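PDB 6F74: alcohol oxidase, which binds flavin-adenine dinucleotide and probably oxidises its substrate with molecular oxygen, as expected of a VAO-type flavoprotein oxidase. Local coordinates for residues 50-55 and 138-143; 142-145 and 149-152; 265-270 and 281-286. All blocks are in the same frame, centred on the assembly; numbering follows the deposited sequence.

Contact 1 (50-55 and 138-143); sequences KTLGKG and ITLTLN
L140 meets the end of helix 42-52 with both of its methyls: CD2 meets T51, while CD1 lies between T51 and L52. CD2 of L140 is 3.9 Å from CG2 of T51, the two side chains crossing at a slant, and CD1 of L140 sits 4.0 Å from CD2 of L52. L52 and L140 run past each other in opposite senses, so CD2 of L52 travels far enough along its partner to come within 4.1 Å of CB of L140. In T51 the methyl stands anti to the backbone N (chi1 of the hydroxyl -50°), which turns CG2 to the partner helix and leaves OG1 to bond with the carbonyl of A47 one turn back. This is the packing of one helix end on the side of another: G53, with a positive phi of 121°, is the first residue after helix 42-52 to leave helical angles, and helix 135-147 runs by as part of the FAD-binding domain. V130 of strand 128-131 touches both L52 and T141. No hydrogen bond crosses between the helices. OG1 of T141 lies 4.3 Å from CD2 of L52 as a plain van der Waals neighbour, its hydrogen bond going to the carbonyl of D137 in its own helix.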
loop_
_atom_site.group_PDB
_atom_site.type_symbol
_atom_site.label_atom_id
_atom_site.label_comp_id
_atom_site.label_asym_id
_atom_site.label_seq_id
_atom_site.Cartn_x
_atom_site.Cartn_y
_atom_site.Cartn_z
ATOM N N LYS A 50 -15.162 -28.567 11.100
ATOM C CA LYS A 50 -16.343 -28.793 11.957
ATOM C C LYS A 50 -16.345 -28.029 13.273
ATOM O O LYS A 50 -17.402 -27.631 13.730
ATOM C CB LYS A 50 -16.497 -30.266 12.271
ATOM C CG LYS A 50 -17.015 -31.060 11.061
ATOM C CD LYS A 50 -17.434 -32.496 11.408
ATOM C CE LYS A 50 -17.164 -33.487 10.248
ATOM N NZ LYS A 50 -17.841 -34.793 10.455
ATOM N N THR A 51 -15.184 -27.898 13.901
ATOM C CA THR A 51 -15.005 -27.026 15.069
ATOM C C THR A 51 -15.303 -25.569 14.725
ATOM O O THR A 51 -15.972 -24.853 15.494
ATOM C CB THR A 51 -13.559 -27.150 15.594
ATOM O OG1 THR A 51 -13.237 -28.525 15.737
ATOM C CG2 THR A 51 -13.362 -26.482 16.922
ATOM N N LEU A 52 -14.808 -25.116 13.572
ATOM C CA LEU A 52 -15.047 -23.739 13.113
ATOM C C LEU A 52 -16.517 -23.493 12.818
ATOM O O LEU A 52 -17.058 -22.457 13.164
ATOM C CB LEU A 52 -14.254 -23.429 11.850
ATOM C CG LEU A 52 -12.740 -23.297 12.031
ATOM C CD1 LEU A 52 -12.037 -23.462 10.676
ATOM C CD2 LEU A 52 -12.405 -21.961 12.693
ATOM N N GLY A 53 -17.150 -24.476 12.189
ATOM C CA GLY A 53 -18.455 -24.306 11.571
ATOM C C GLY A 53 -18.193 -24.660 10.124
ATOM O O GLY A 53 -17.450 -23.960 9.427
ATOM N N LYS A 54 -18.744 -25.783 9.709
ATOM C CA LYS A 54 -18.608 -26.301 8.347
ATOM C C LYS A 54 -18.740 -25.205 7.308
ATOM O O LYS A 54 -19.634 -24.365 7.424
ATOM C CB LYS A 54 -19.685 -27.384 8.137
ATOM C CG LYS A 54 -19.357 -28.416 7.089
ATOM C CD LYS A 54 -19.978 -29.781 7.534
ATOM C CE LYS A 54 -19.607 -30.906 6.604
ATOM N NZ LYS A 54 -19.923 -30.534 5.196
ATOM N N GLY A 55 -17.813 -25.172 6.338
ATOM C CA GLY A 55 -17.763 -24.127 5.295
ATOM C C GLY A 55 -16.731 -23.016 5.517
ATOM O O GLY A 55 -16.288 -22.401 4.550
ATOM N N ILE A 138 -10.889 -16.762 14.789
ATOM C CA ILE A 138 -9.532 -16.249 14.756
ATOM C C ILE A 138 -8.689 -16.988 15.799
ATOM O O ILE A 138 -7.548 -17.399 15.500
ATOM C CB ILE A 138 -9.464 -14.740 15.056
ATOM C CG1 ILE A 138 -10.252 -13.929 14.028
ATOM C CG2 ILE A 138 -8.009 -14.250 15.090
ATOM C CD1 ILE A 138 -10.241 -12.443 14.297
ATOM N N THR A 139 -9.225 -17.103 17.016
ATOM C CA THR A 139 -8.546 -17.827 18.088
ATOM C C THR A 139 -8.221 -19.272 17.633
ATOM O O THR A 139 -7.098 -19.740 17.825
ATOM C CB THR A 139 -9.387 -17.855 19.386
ATOM O OG1 THR A 139 -9.461 -16.535 19.939
ATOM C CG2 THR A 139 -8.783 -18.782 20.456
ATOM N N LEU A 140 -9.201 -19.952 17.043
ATOM C CA LEU A 140 -9.025 -21.341 16.626
ATOM C C LEU A 140 -7.987 -21.490 15.483
ATOM O O LEU A 140 -7.234 -22.474 15.438
ATOM C CB LEU A 140 -10.361 -21.969 16.200
ATOM C CG LEU A 140 -11.415 -22.237 17.279
ATOM C CD1 LEU A 140 -12.808 -22.356 16.670
ATOM C CD2 LEU A 140 -11.063 -23.499 18.081
ATOM N N THR A 141 -7.945 -20.504 14.591
ATOM C CA THR A 141 -7.019 -20.525 13.482
ATOM C C THR A 141 -5.606 -20.306 13.981
ATOM O O THR A 141 -4.715 -21.092 13.667
ATOM C CB THR A 141 -7.412 -19.501 12.414
ATOM O OG1 THR A 141 -8.755 -19.740 12.049
ATOM C CG2 THR A 141 -6.496 -19.589 11.161
ATOM N N LEU A 142 -5.421 -19.271 14.798
ATOM C CA LEU A 142 -4.151 -19.021 15.438
ATOM C C LEU A 142 -3.664 -20.291 16.134
ATOM O O LEU A 142 -2.558 -20.766 15.841
ATOM C CB LEU A 142 -4.248 -17.872 16.438
ATOM C CG LEU A 142 -3.015 -17.576 17.308
ATOM C CD1 LEU A 142 -1.786 -17.239 16.475
ATOM C CD2 LEU A 142 -3.300 -16.454 18.270
ATOM N N ASN A 143 -4.496 -20.838 17.021
ATOM C CA ASN A 143 -4.119 -22.009 17.812
ATOM C C ASN A 143 -3.763 -23.232 16.952
ATOM O O ASN A 143 -2.768 -23.904 17.219
ATOM C CB ASN A 143 -5.234 -22.384 18.820
ATOM C CG ASN A 143 -5.353 -21.411 19.985
ATOM O OD1 ASN A 143 -4.552 -20.508 20.132
ATOM N ND2 ASN A 143 -6.363 -21.612 20.840
#

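Contact 2 (142-145 and 149-152); sequences LNFA and NIRL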
loop_
_atom_site.group_PDB
_atom_site.type_symbol
_atom_site.label_atom_id
_atom_site.label_comp_id
_atom_site.label_asym_id
_atom_site.label_seq_id
_atom_site.Cartn_x
_atom_site.Cartn_y
_atom_site.Cartn_z
ATOM N N LEU A 142 -5.421 -19.271 14.798
ATOM C CA LEU A 142 -4.151 -19.021 15.438
ATOM C C LEU A 142 -3.664 -20.291 16.134
ATOM O O LEU A 142 -2.558 -20.766 15.841
ATOM C CB LEU A 142 -4.248 -17.872 16.438
ATOM C CG LEU A 142 -3.015 -17.576 17.308
ATOM C CD1 LEU A 142 -1.786 -17.239 16.475
ATOM C CD2 LEU A 142 -3.300 -16.454 18.270
ATOM N N ASN A 143 -4.496 -20.838 17.021
ATOM C CA ASN A 143 -4.119 -22.009 17.812
ATOM C C ASN A 143 -3.763 -23.232 16.952
ATOM O O ASN A 143 -2.768 -23.904 17.219
ATOM C CB ASN A 143 -5.234 -22.384 18.820
ATOM C CG ASN A 143 -5.353 -21.411 19.985
ATOM O OD1 ASN A 143 -4.552 -20.508 20.132
ATOM N ND2 ASN A 143 -6.363 -21.612 20.840
ATOM N N PHE A 144 -4.572 -23.517 15.945
ATOM C CA PHE A 144 -4.313 -24.639 15.034
ATOM C C PHE A 144 -2.958 -24.461 14.299
ATOM O O PHE A 144 -2.215 -25.410 14.167
ATOM C CB PHE A 144 -5.490 -24.819 14.045
ATOM C CG PHE A 144 -5.392 -26.037 13.169
ATOM C CD1 PHE A 144 -4.573 -26.029 12.026
ATOM C CD2 PHE A 144 -6.109 -27.182 13.459
ATOM C CE1 PHE A 144 -4.486 -27.129 11.210
ATOM C CE2 PHE A 144 -6.015 -28.300 12.653
ATOM C CZ PHE A 144 -5.205 -28.271 11.518
ATOM N N ALA A 145 -2.641 -23.250 13.844
ATOM C CA ALA A 145 -1.372 -22.979 13.130
ATOM C C ALA A 145 -0.186 -23.289 14.017
ATOM O O ALA A 145 0.764 -23.963 13.605
ATOM C CB ALA A 145 -1.302 -21.524 12.701
ATOM N N ASN A 149 2.348 -26.426 13.760
ATOM C CA ASN A 149 3.538 -25.752 13.251
ATOM C C ASN A 149 3.410 -25.376 11.783
ATOM O O ASN A 149 4.317 -25.617 10.962
ATOM C CB ASN A 149 4.768 -26.628 13.537
ATOM C CG ASN A 149 6.048 -26.072 12.944
ATOM O OD1 ASN A 149 6.347 -24.884 13.080
ATOM N ND2 ASN A 149 6.818 -26.934 12.293
ATOM N N ILE A 150 2.255 -24.828 11.445
ATOM C CA ILE A 150 1.932 -24.433 10.083
ATOM C C ILE A 150 2.022 -22.905 10.048
ATOM O O ILE A 150 1.515 -22.216 10.973
ATOM C CB ILE A 150 0.503 -24.884 9.692
ATOM C CG1 ILE A 150 0.408 -26.403 9.676
ATOM C CG2 ILE A 150 0.086 -24.322 8.340
ATOM C CD1 ILE A 150 -0.917 -26.951 9.149
ATOM N N ARG A 151 2.599 -22.386 8.963
ATOM C CA ARG A 151 2.794 -20.956 8.784
ATOM C C ARG A 151 1.455 -20.226 8.703
ATOM O O ARG A 151 0.588 -20.588 7.887
ATOM C CB ARG A 151 3.621 -20.655 7.517
ATOM C CG ARG A 151 3.764 -19.175 7.211
ATOM C CD ARG A 151 4.537 -18.870 5.970
ATOM N NE ARG A 151 4.603 -17.428 5.733
ATOM C CZ ARG A 151 5.293 -16.847 4.742
ATOM N NH1 ARG A 151 5.999 -17.589 3.881
ATOM N NH2 ARG A 151 5.283 -15.501 4.596
ATOM N N LEU A 152 1.281 -19.224 9.566
ATOM C CA LEU A 152 0.048 -18.443 9.574
ATOM C C LEU A 152 0.236 -17.210 8.715
ATOM O O LEU A 152 1.140 -16.420 8.958
ATOM C CB LEU A 152 -0.373 -18.036 10.992
ATOM C CG LEU A 152 -1.702 -17.275 11.105
ATOM C CD1 LEU A 152 -2.869 -18.185 10.769
ATOM C CD2 LEU A 152 -1.879 -16.720 12.498
#
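The carbonyl of A145 receives the backbone N-H of I150 in a hydrogen bond of 2.8 Å from I150 N to A145 O, with 160° at the hydrogen and the donor in the carbonyl plane. The methyl of A145 packs beside this bond, its CB 3.4 Å from O of I150 and 4.0 Å from CB of L152. On one side L142 crosses L152 at about a right angle, CD1 of L142 lying 4.0 Å from CD2 of L152. Elsewhere along the turn F144, its ring carried out anti to the backbone N (chi1 -174°), brings CE1 to 4.1 Å from CD1 of I150. What sets this geometry is a Schellman motif: N149 is the C' residue, with positive phi (50°), and its N bonds to the carbonyl of K146, so the chain reverses out of the helix and delivers I150 and L152 back onto it. The side chain of N149 is held in turn by the carbonyl of C30. Further out, the ring of F144 stacks on F48 of helix 42-52, I150 touches W45 of that helix and L171 of strand 171-174, and L152 opens strand 152-155 and touches L173 of the neighbouring strand 171-174.

Contact 3 (265-270 and 281-286); sequences IMLADG and SDLFRA
L283 reaches from the first turn of helix 281-287 to touch two side chains of the 265-270 segment, and all of its contact with them is apolar. The branch that does the work is CD2, which lies 3.9 Å from CD1 of I265 and equally 3.9 Å from CD2 of L267. I265 and L283 approach tip to tip, with CD1 of I265 also 4.0 Å from CG of L283, whereas L267 comes in at a slant. With CG anti to its backbone N (chi1 172°), L283 points its branched end at the strand, whose nearest CA, that of I265, is 9.4 Å from its own CA. V273 of strand 272-276 and Y570 of helix 560-570 each touch both L267 and L283, filling in around the pair. The side chain of I265 is about 7 Å from the bound FAD and close to V297 of its site.

The polar bonds lie within each segment or go to third parties. After strand 260-266 the chain makes a type I beta turn, closed by G270 N to L267 O at 2.8 Å, and joins strand 272-276 in a beta hairpin. At the helix start, OD2 of D282 forms a salt bridge with K569 and OD1 a hydrogen bond with the hydroxyl of Y570, tying helix 281-287 to helix 560-570.

No hydrogen bond crosses between the two segments; dispersion and the burial of three aliphatic side chains join the helix to the side chains on one face of the hairpin.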
loop_
_atom_site.group_PDB
_atom_site.type_symbol
_atom_site.label_atom_id
_atom_site.label_comp_id
_atom_site.label_asym_id
_atom_site.label_seq_id
_atom_site.Cartn_x
_atom_site.Cartn_y
_atom_site.Cartn_z
ATOM N N ILE A 265 -5.832 -5.911 19.804
ATOM C CA ILE A 265 -4.909 -6.780 19.116
ATOM C C ILE A 265 -4.828 -8.112 19.840
ATOM O O ILE A 265 -4.643 -8.133 21.068
ATOM C CB ILE A 265 -3.492 -6.174 19.061
ATOM C CG1 ILE A 265 -3.518 -4.810 18.353
ATOM C CG2 ILE A 265 -2.556 -7.104 18.304
ATOM C CD1 ILE A 265 -2.198 -4.071 18.341
ATOM N N MET A 266 -4.955 -9.200 19.079
ATOM C CA MET A 266 -4.735 -10.552 19.585
ATOM C C MET A 266 -3.269 -10.919 19.354
ATOM O O MET A 266 -2.778 -10.954 18.215
ATOM C CB MET A 266 -5.667 -11.553 18.905
ATOM C CG MET A 266 -5.485 -12.997 19.389
ATOM S SD MET A 266 -6.645 -14.227 18.684
ATOM C CE MET A 266 -8.203 -13.403 18.942
ATOM N N LEU A 267 -2.569 -11.179 20.448
ATOM C CA LEU A 267 -1.149 -11.492 20.378
ATOM C C LEU A 267 -0.966 -12.939 19.953
ATOM O O LEU A 267 -1.933 -13.707 19.959
ATOM C CB LEU A 267 -0.473 -11.225 21.734
ATOM C CG LEU A 267 -0.634 -9.831 22.352
ATOM C CD1 LEU A 267 0.080 -9.740 23.692
ATOM C CD2 LEU A 267 -0.123 -8.747 21.427
ATOM N N ALA A 268 0.262 -13.313 19.578
ATOM C CA ALA A 268 0.594 -14.702 19.224
ATOM C C ALA A 268 0.208 -15.705 20.316
ATOM O O ALA A 268 -0.166 -16.843 20.019
ATOM C CB ALA A 268 2.085 -14.808 18.935
ATOM N N ASP A 269 0.300 -15.282 21.574
ATOM C CA ASP A 269 -0.107 -16.121 22.715
ATOM C C ASP A 269 -1.618 -16.197 22.926
ATOM O O ASP A 269 -2.071 -16.850 23.837
ATOM C CB ASP A 269 0.579 -15.645 24.004
ATOM C CG ASP A 269 0.117 -14.236 24.448
ATOM O OD1 ASP A 269 -0.917 -13.727 23.960
ATOM O OD2 ASP A 269 0.798 -13.621 25.281
ATOM N N GLY A 270 -2.401 -15.522 22.090
ATOM C CA GLY A 270 -3.856 -15.645 22.119
ATOM C C GLY A 270 -4.549 -14.586 22.950
ATOM O O GLY A 270 -5.755 -14.441 22.814
ATOM N N SER A 281 2.208 0.619 25.177
ATOM C CA SER A 281 2.550 1.740 24.314
ATOM C C SER A 281 3.681 1.419 23.303
ATOM O O SER A 281 3.765 2.051 22.252
ATOM C CB SER A 281 2.927 2.960 25.156
ATOM O OG SER A 281 4.121 2.738 25.904
ATOM N N ASP A 282 4.547 0.461 23.643
ATOM C CA ASP A 282 5.577 -0.013 22.700
ATOM C C ASP A 282 4.972 -0.776 21.532
ATOM O O ASP A 282 5.445 -0.649 20.391
ATOM C CB ASP A 282 6.700 -0.814 23.392
ATOM C CG ASP A 282 6.195 -1.998 24.232
ATOM O OD1 ASP A 282 4.982 -2.106 24.487
ATOM O OD2 ASP A 282 7.036 -2.824 24.679
ATOM N N LEU A 283 3.934 -1.574 21.809
ATOM C CA LEU A 283 3.181 -2.226 20.734
ATOM C C LEU A 283 2.414 -1.207 19.870
ATOM O O LEU A 283 2.304 -1.375 18.662
ATOM C CB LEU A 283 2.240 -3.289 21.304
ATOM C CG LEU A 283 1.222 -3.985 20.384
ATOM C CD1 LEU A 283 1.850 -4.799 19.280
ATOM C CD2 LEU A 283 0.324 -4.852 21.255
ATOM N N PHE A 284 1.855 -0.185 20.515
ATOM C CA PHE A 284 1.057 0.847 19.860
ATOM C C PHE A 284 1.911 1.651 18.871
ATOM O O PHE A 284 1.485 1.950 17.742
ATOM C CB PHE A 284 0.466 1.724 20.967
ATOM C CG PHE A 284 -0.346 2.886 20.488
ATOM C CD1 PHE A 284 -1.412 2.695 19.629
ATOM C CD2 PHE A 284 -0.097 4.168 20.981
ATOM C CE1 PHE A 284 -2.195 3.770 19.240
ATOM C CE2 PHE A 284 -0.871 5.244 20.598
ATOM C CZ PHE A 284 -1.927 5.055 19.721
ATOM N N ARG A 285 3.132 1.964 19.308
ATOM C CA ARG A 285 4.102 2.640 18.479
ATOM C C ARG A 285 4.523 1.774 17.292
ATOM O O ARG A 285 4.569 2.255 16.170
ATOM C CB ARG A 285 5.328 3.060 19.296
ATOM C CG ARG A 285 6.352 3.839 18.456
ATOM C CD ARG A 285 7.593 4.308 19.218
ATOM N NE ARG A 285 8.221 3.257 20.043
ATOM C CZ ARG A 285 8.342 3.266 21.370
ATOM N NH1 ARG A 285 7.821 4.270 22.093
ATOM N NH2 ARG A 285 8.893 2.213 21.980
ATOM N N ALA A 286 4.816 0.511 17.547
ATOM C CA ALA A 286 5.216 -0.429 16.485
ATOM C C ALA A 286 4.195 -0.538 15.340
ATOM O O ALA A 286 4.564 -0.495 14.159
ATOM C CB ALA A 286 5.468 -1.795 17.085
#

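Helix 135-147 carries contacts 1 and 2, and contact 3 adjoins it through M266 and L267. The segments of contacts 1 and 2 overlap at L142 and N143; their centres are about 11 Å apart, and CG2 of T141 lies 3.9 Å from CD1 of L152. Contact 3 comes later in the chain, its centre about 22 Å from contact 1 and 18 Å from contact 2. L142 also reaches its 265-270 segment, CD2 of L142 being 3.5 Å from O of L267. Contact 1 joins helix 135-147 to helix 42-52, contact 2 its end to the start of strand 152-155, and contact 3 the antiparallel sheet to helix 281-287. Helix 135-147 touches both sheets, at strands 171-174 and 260-266.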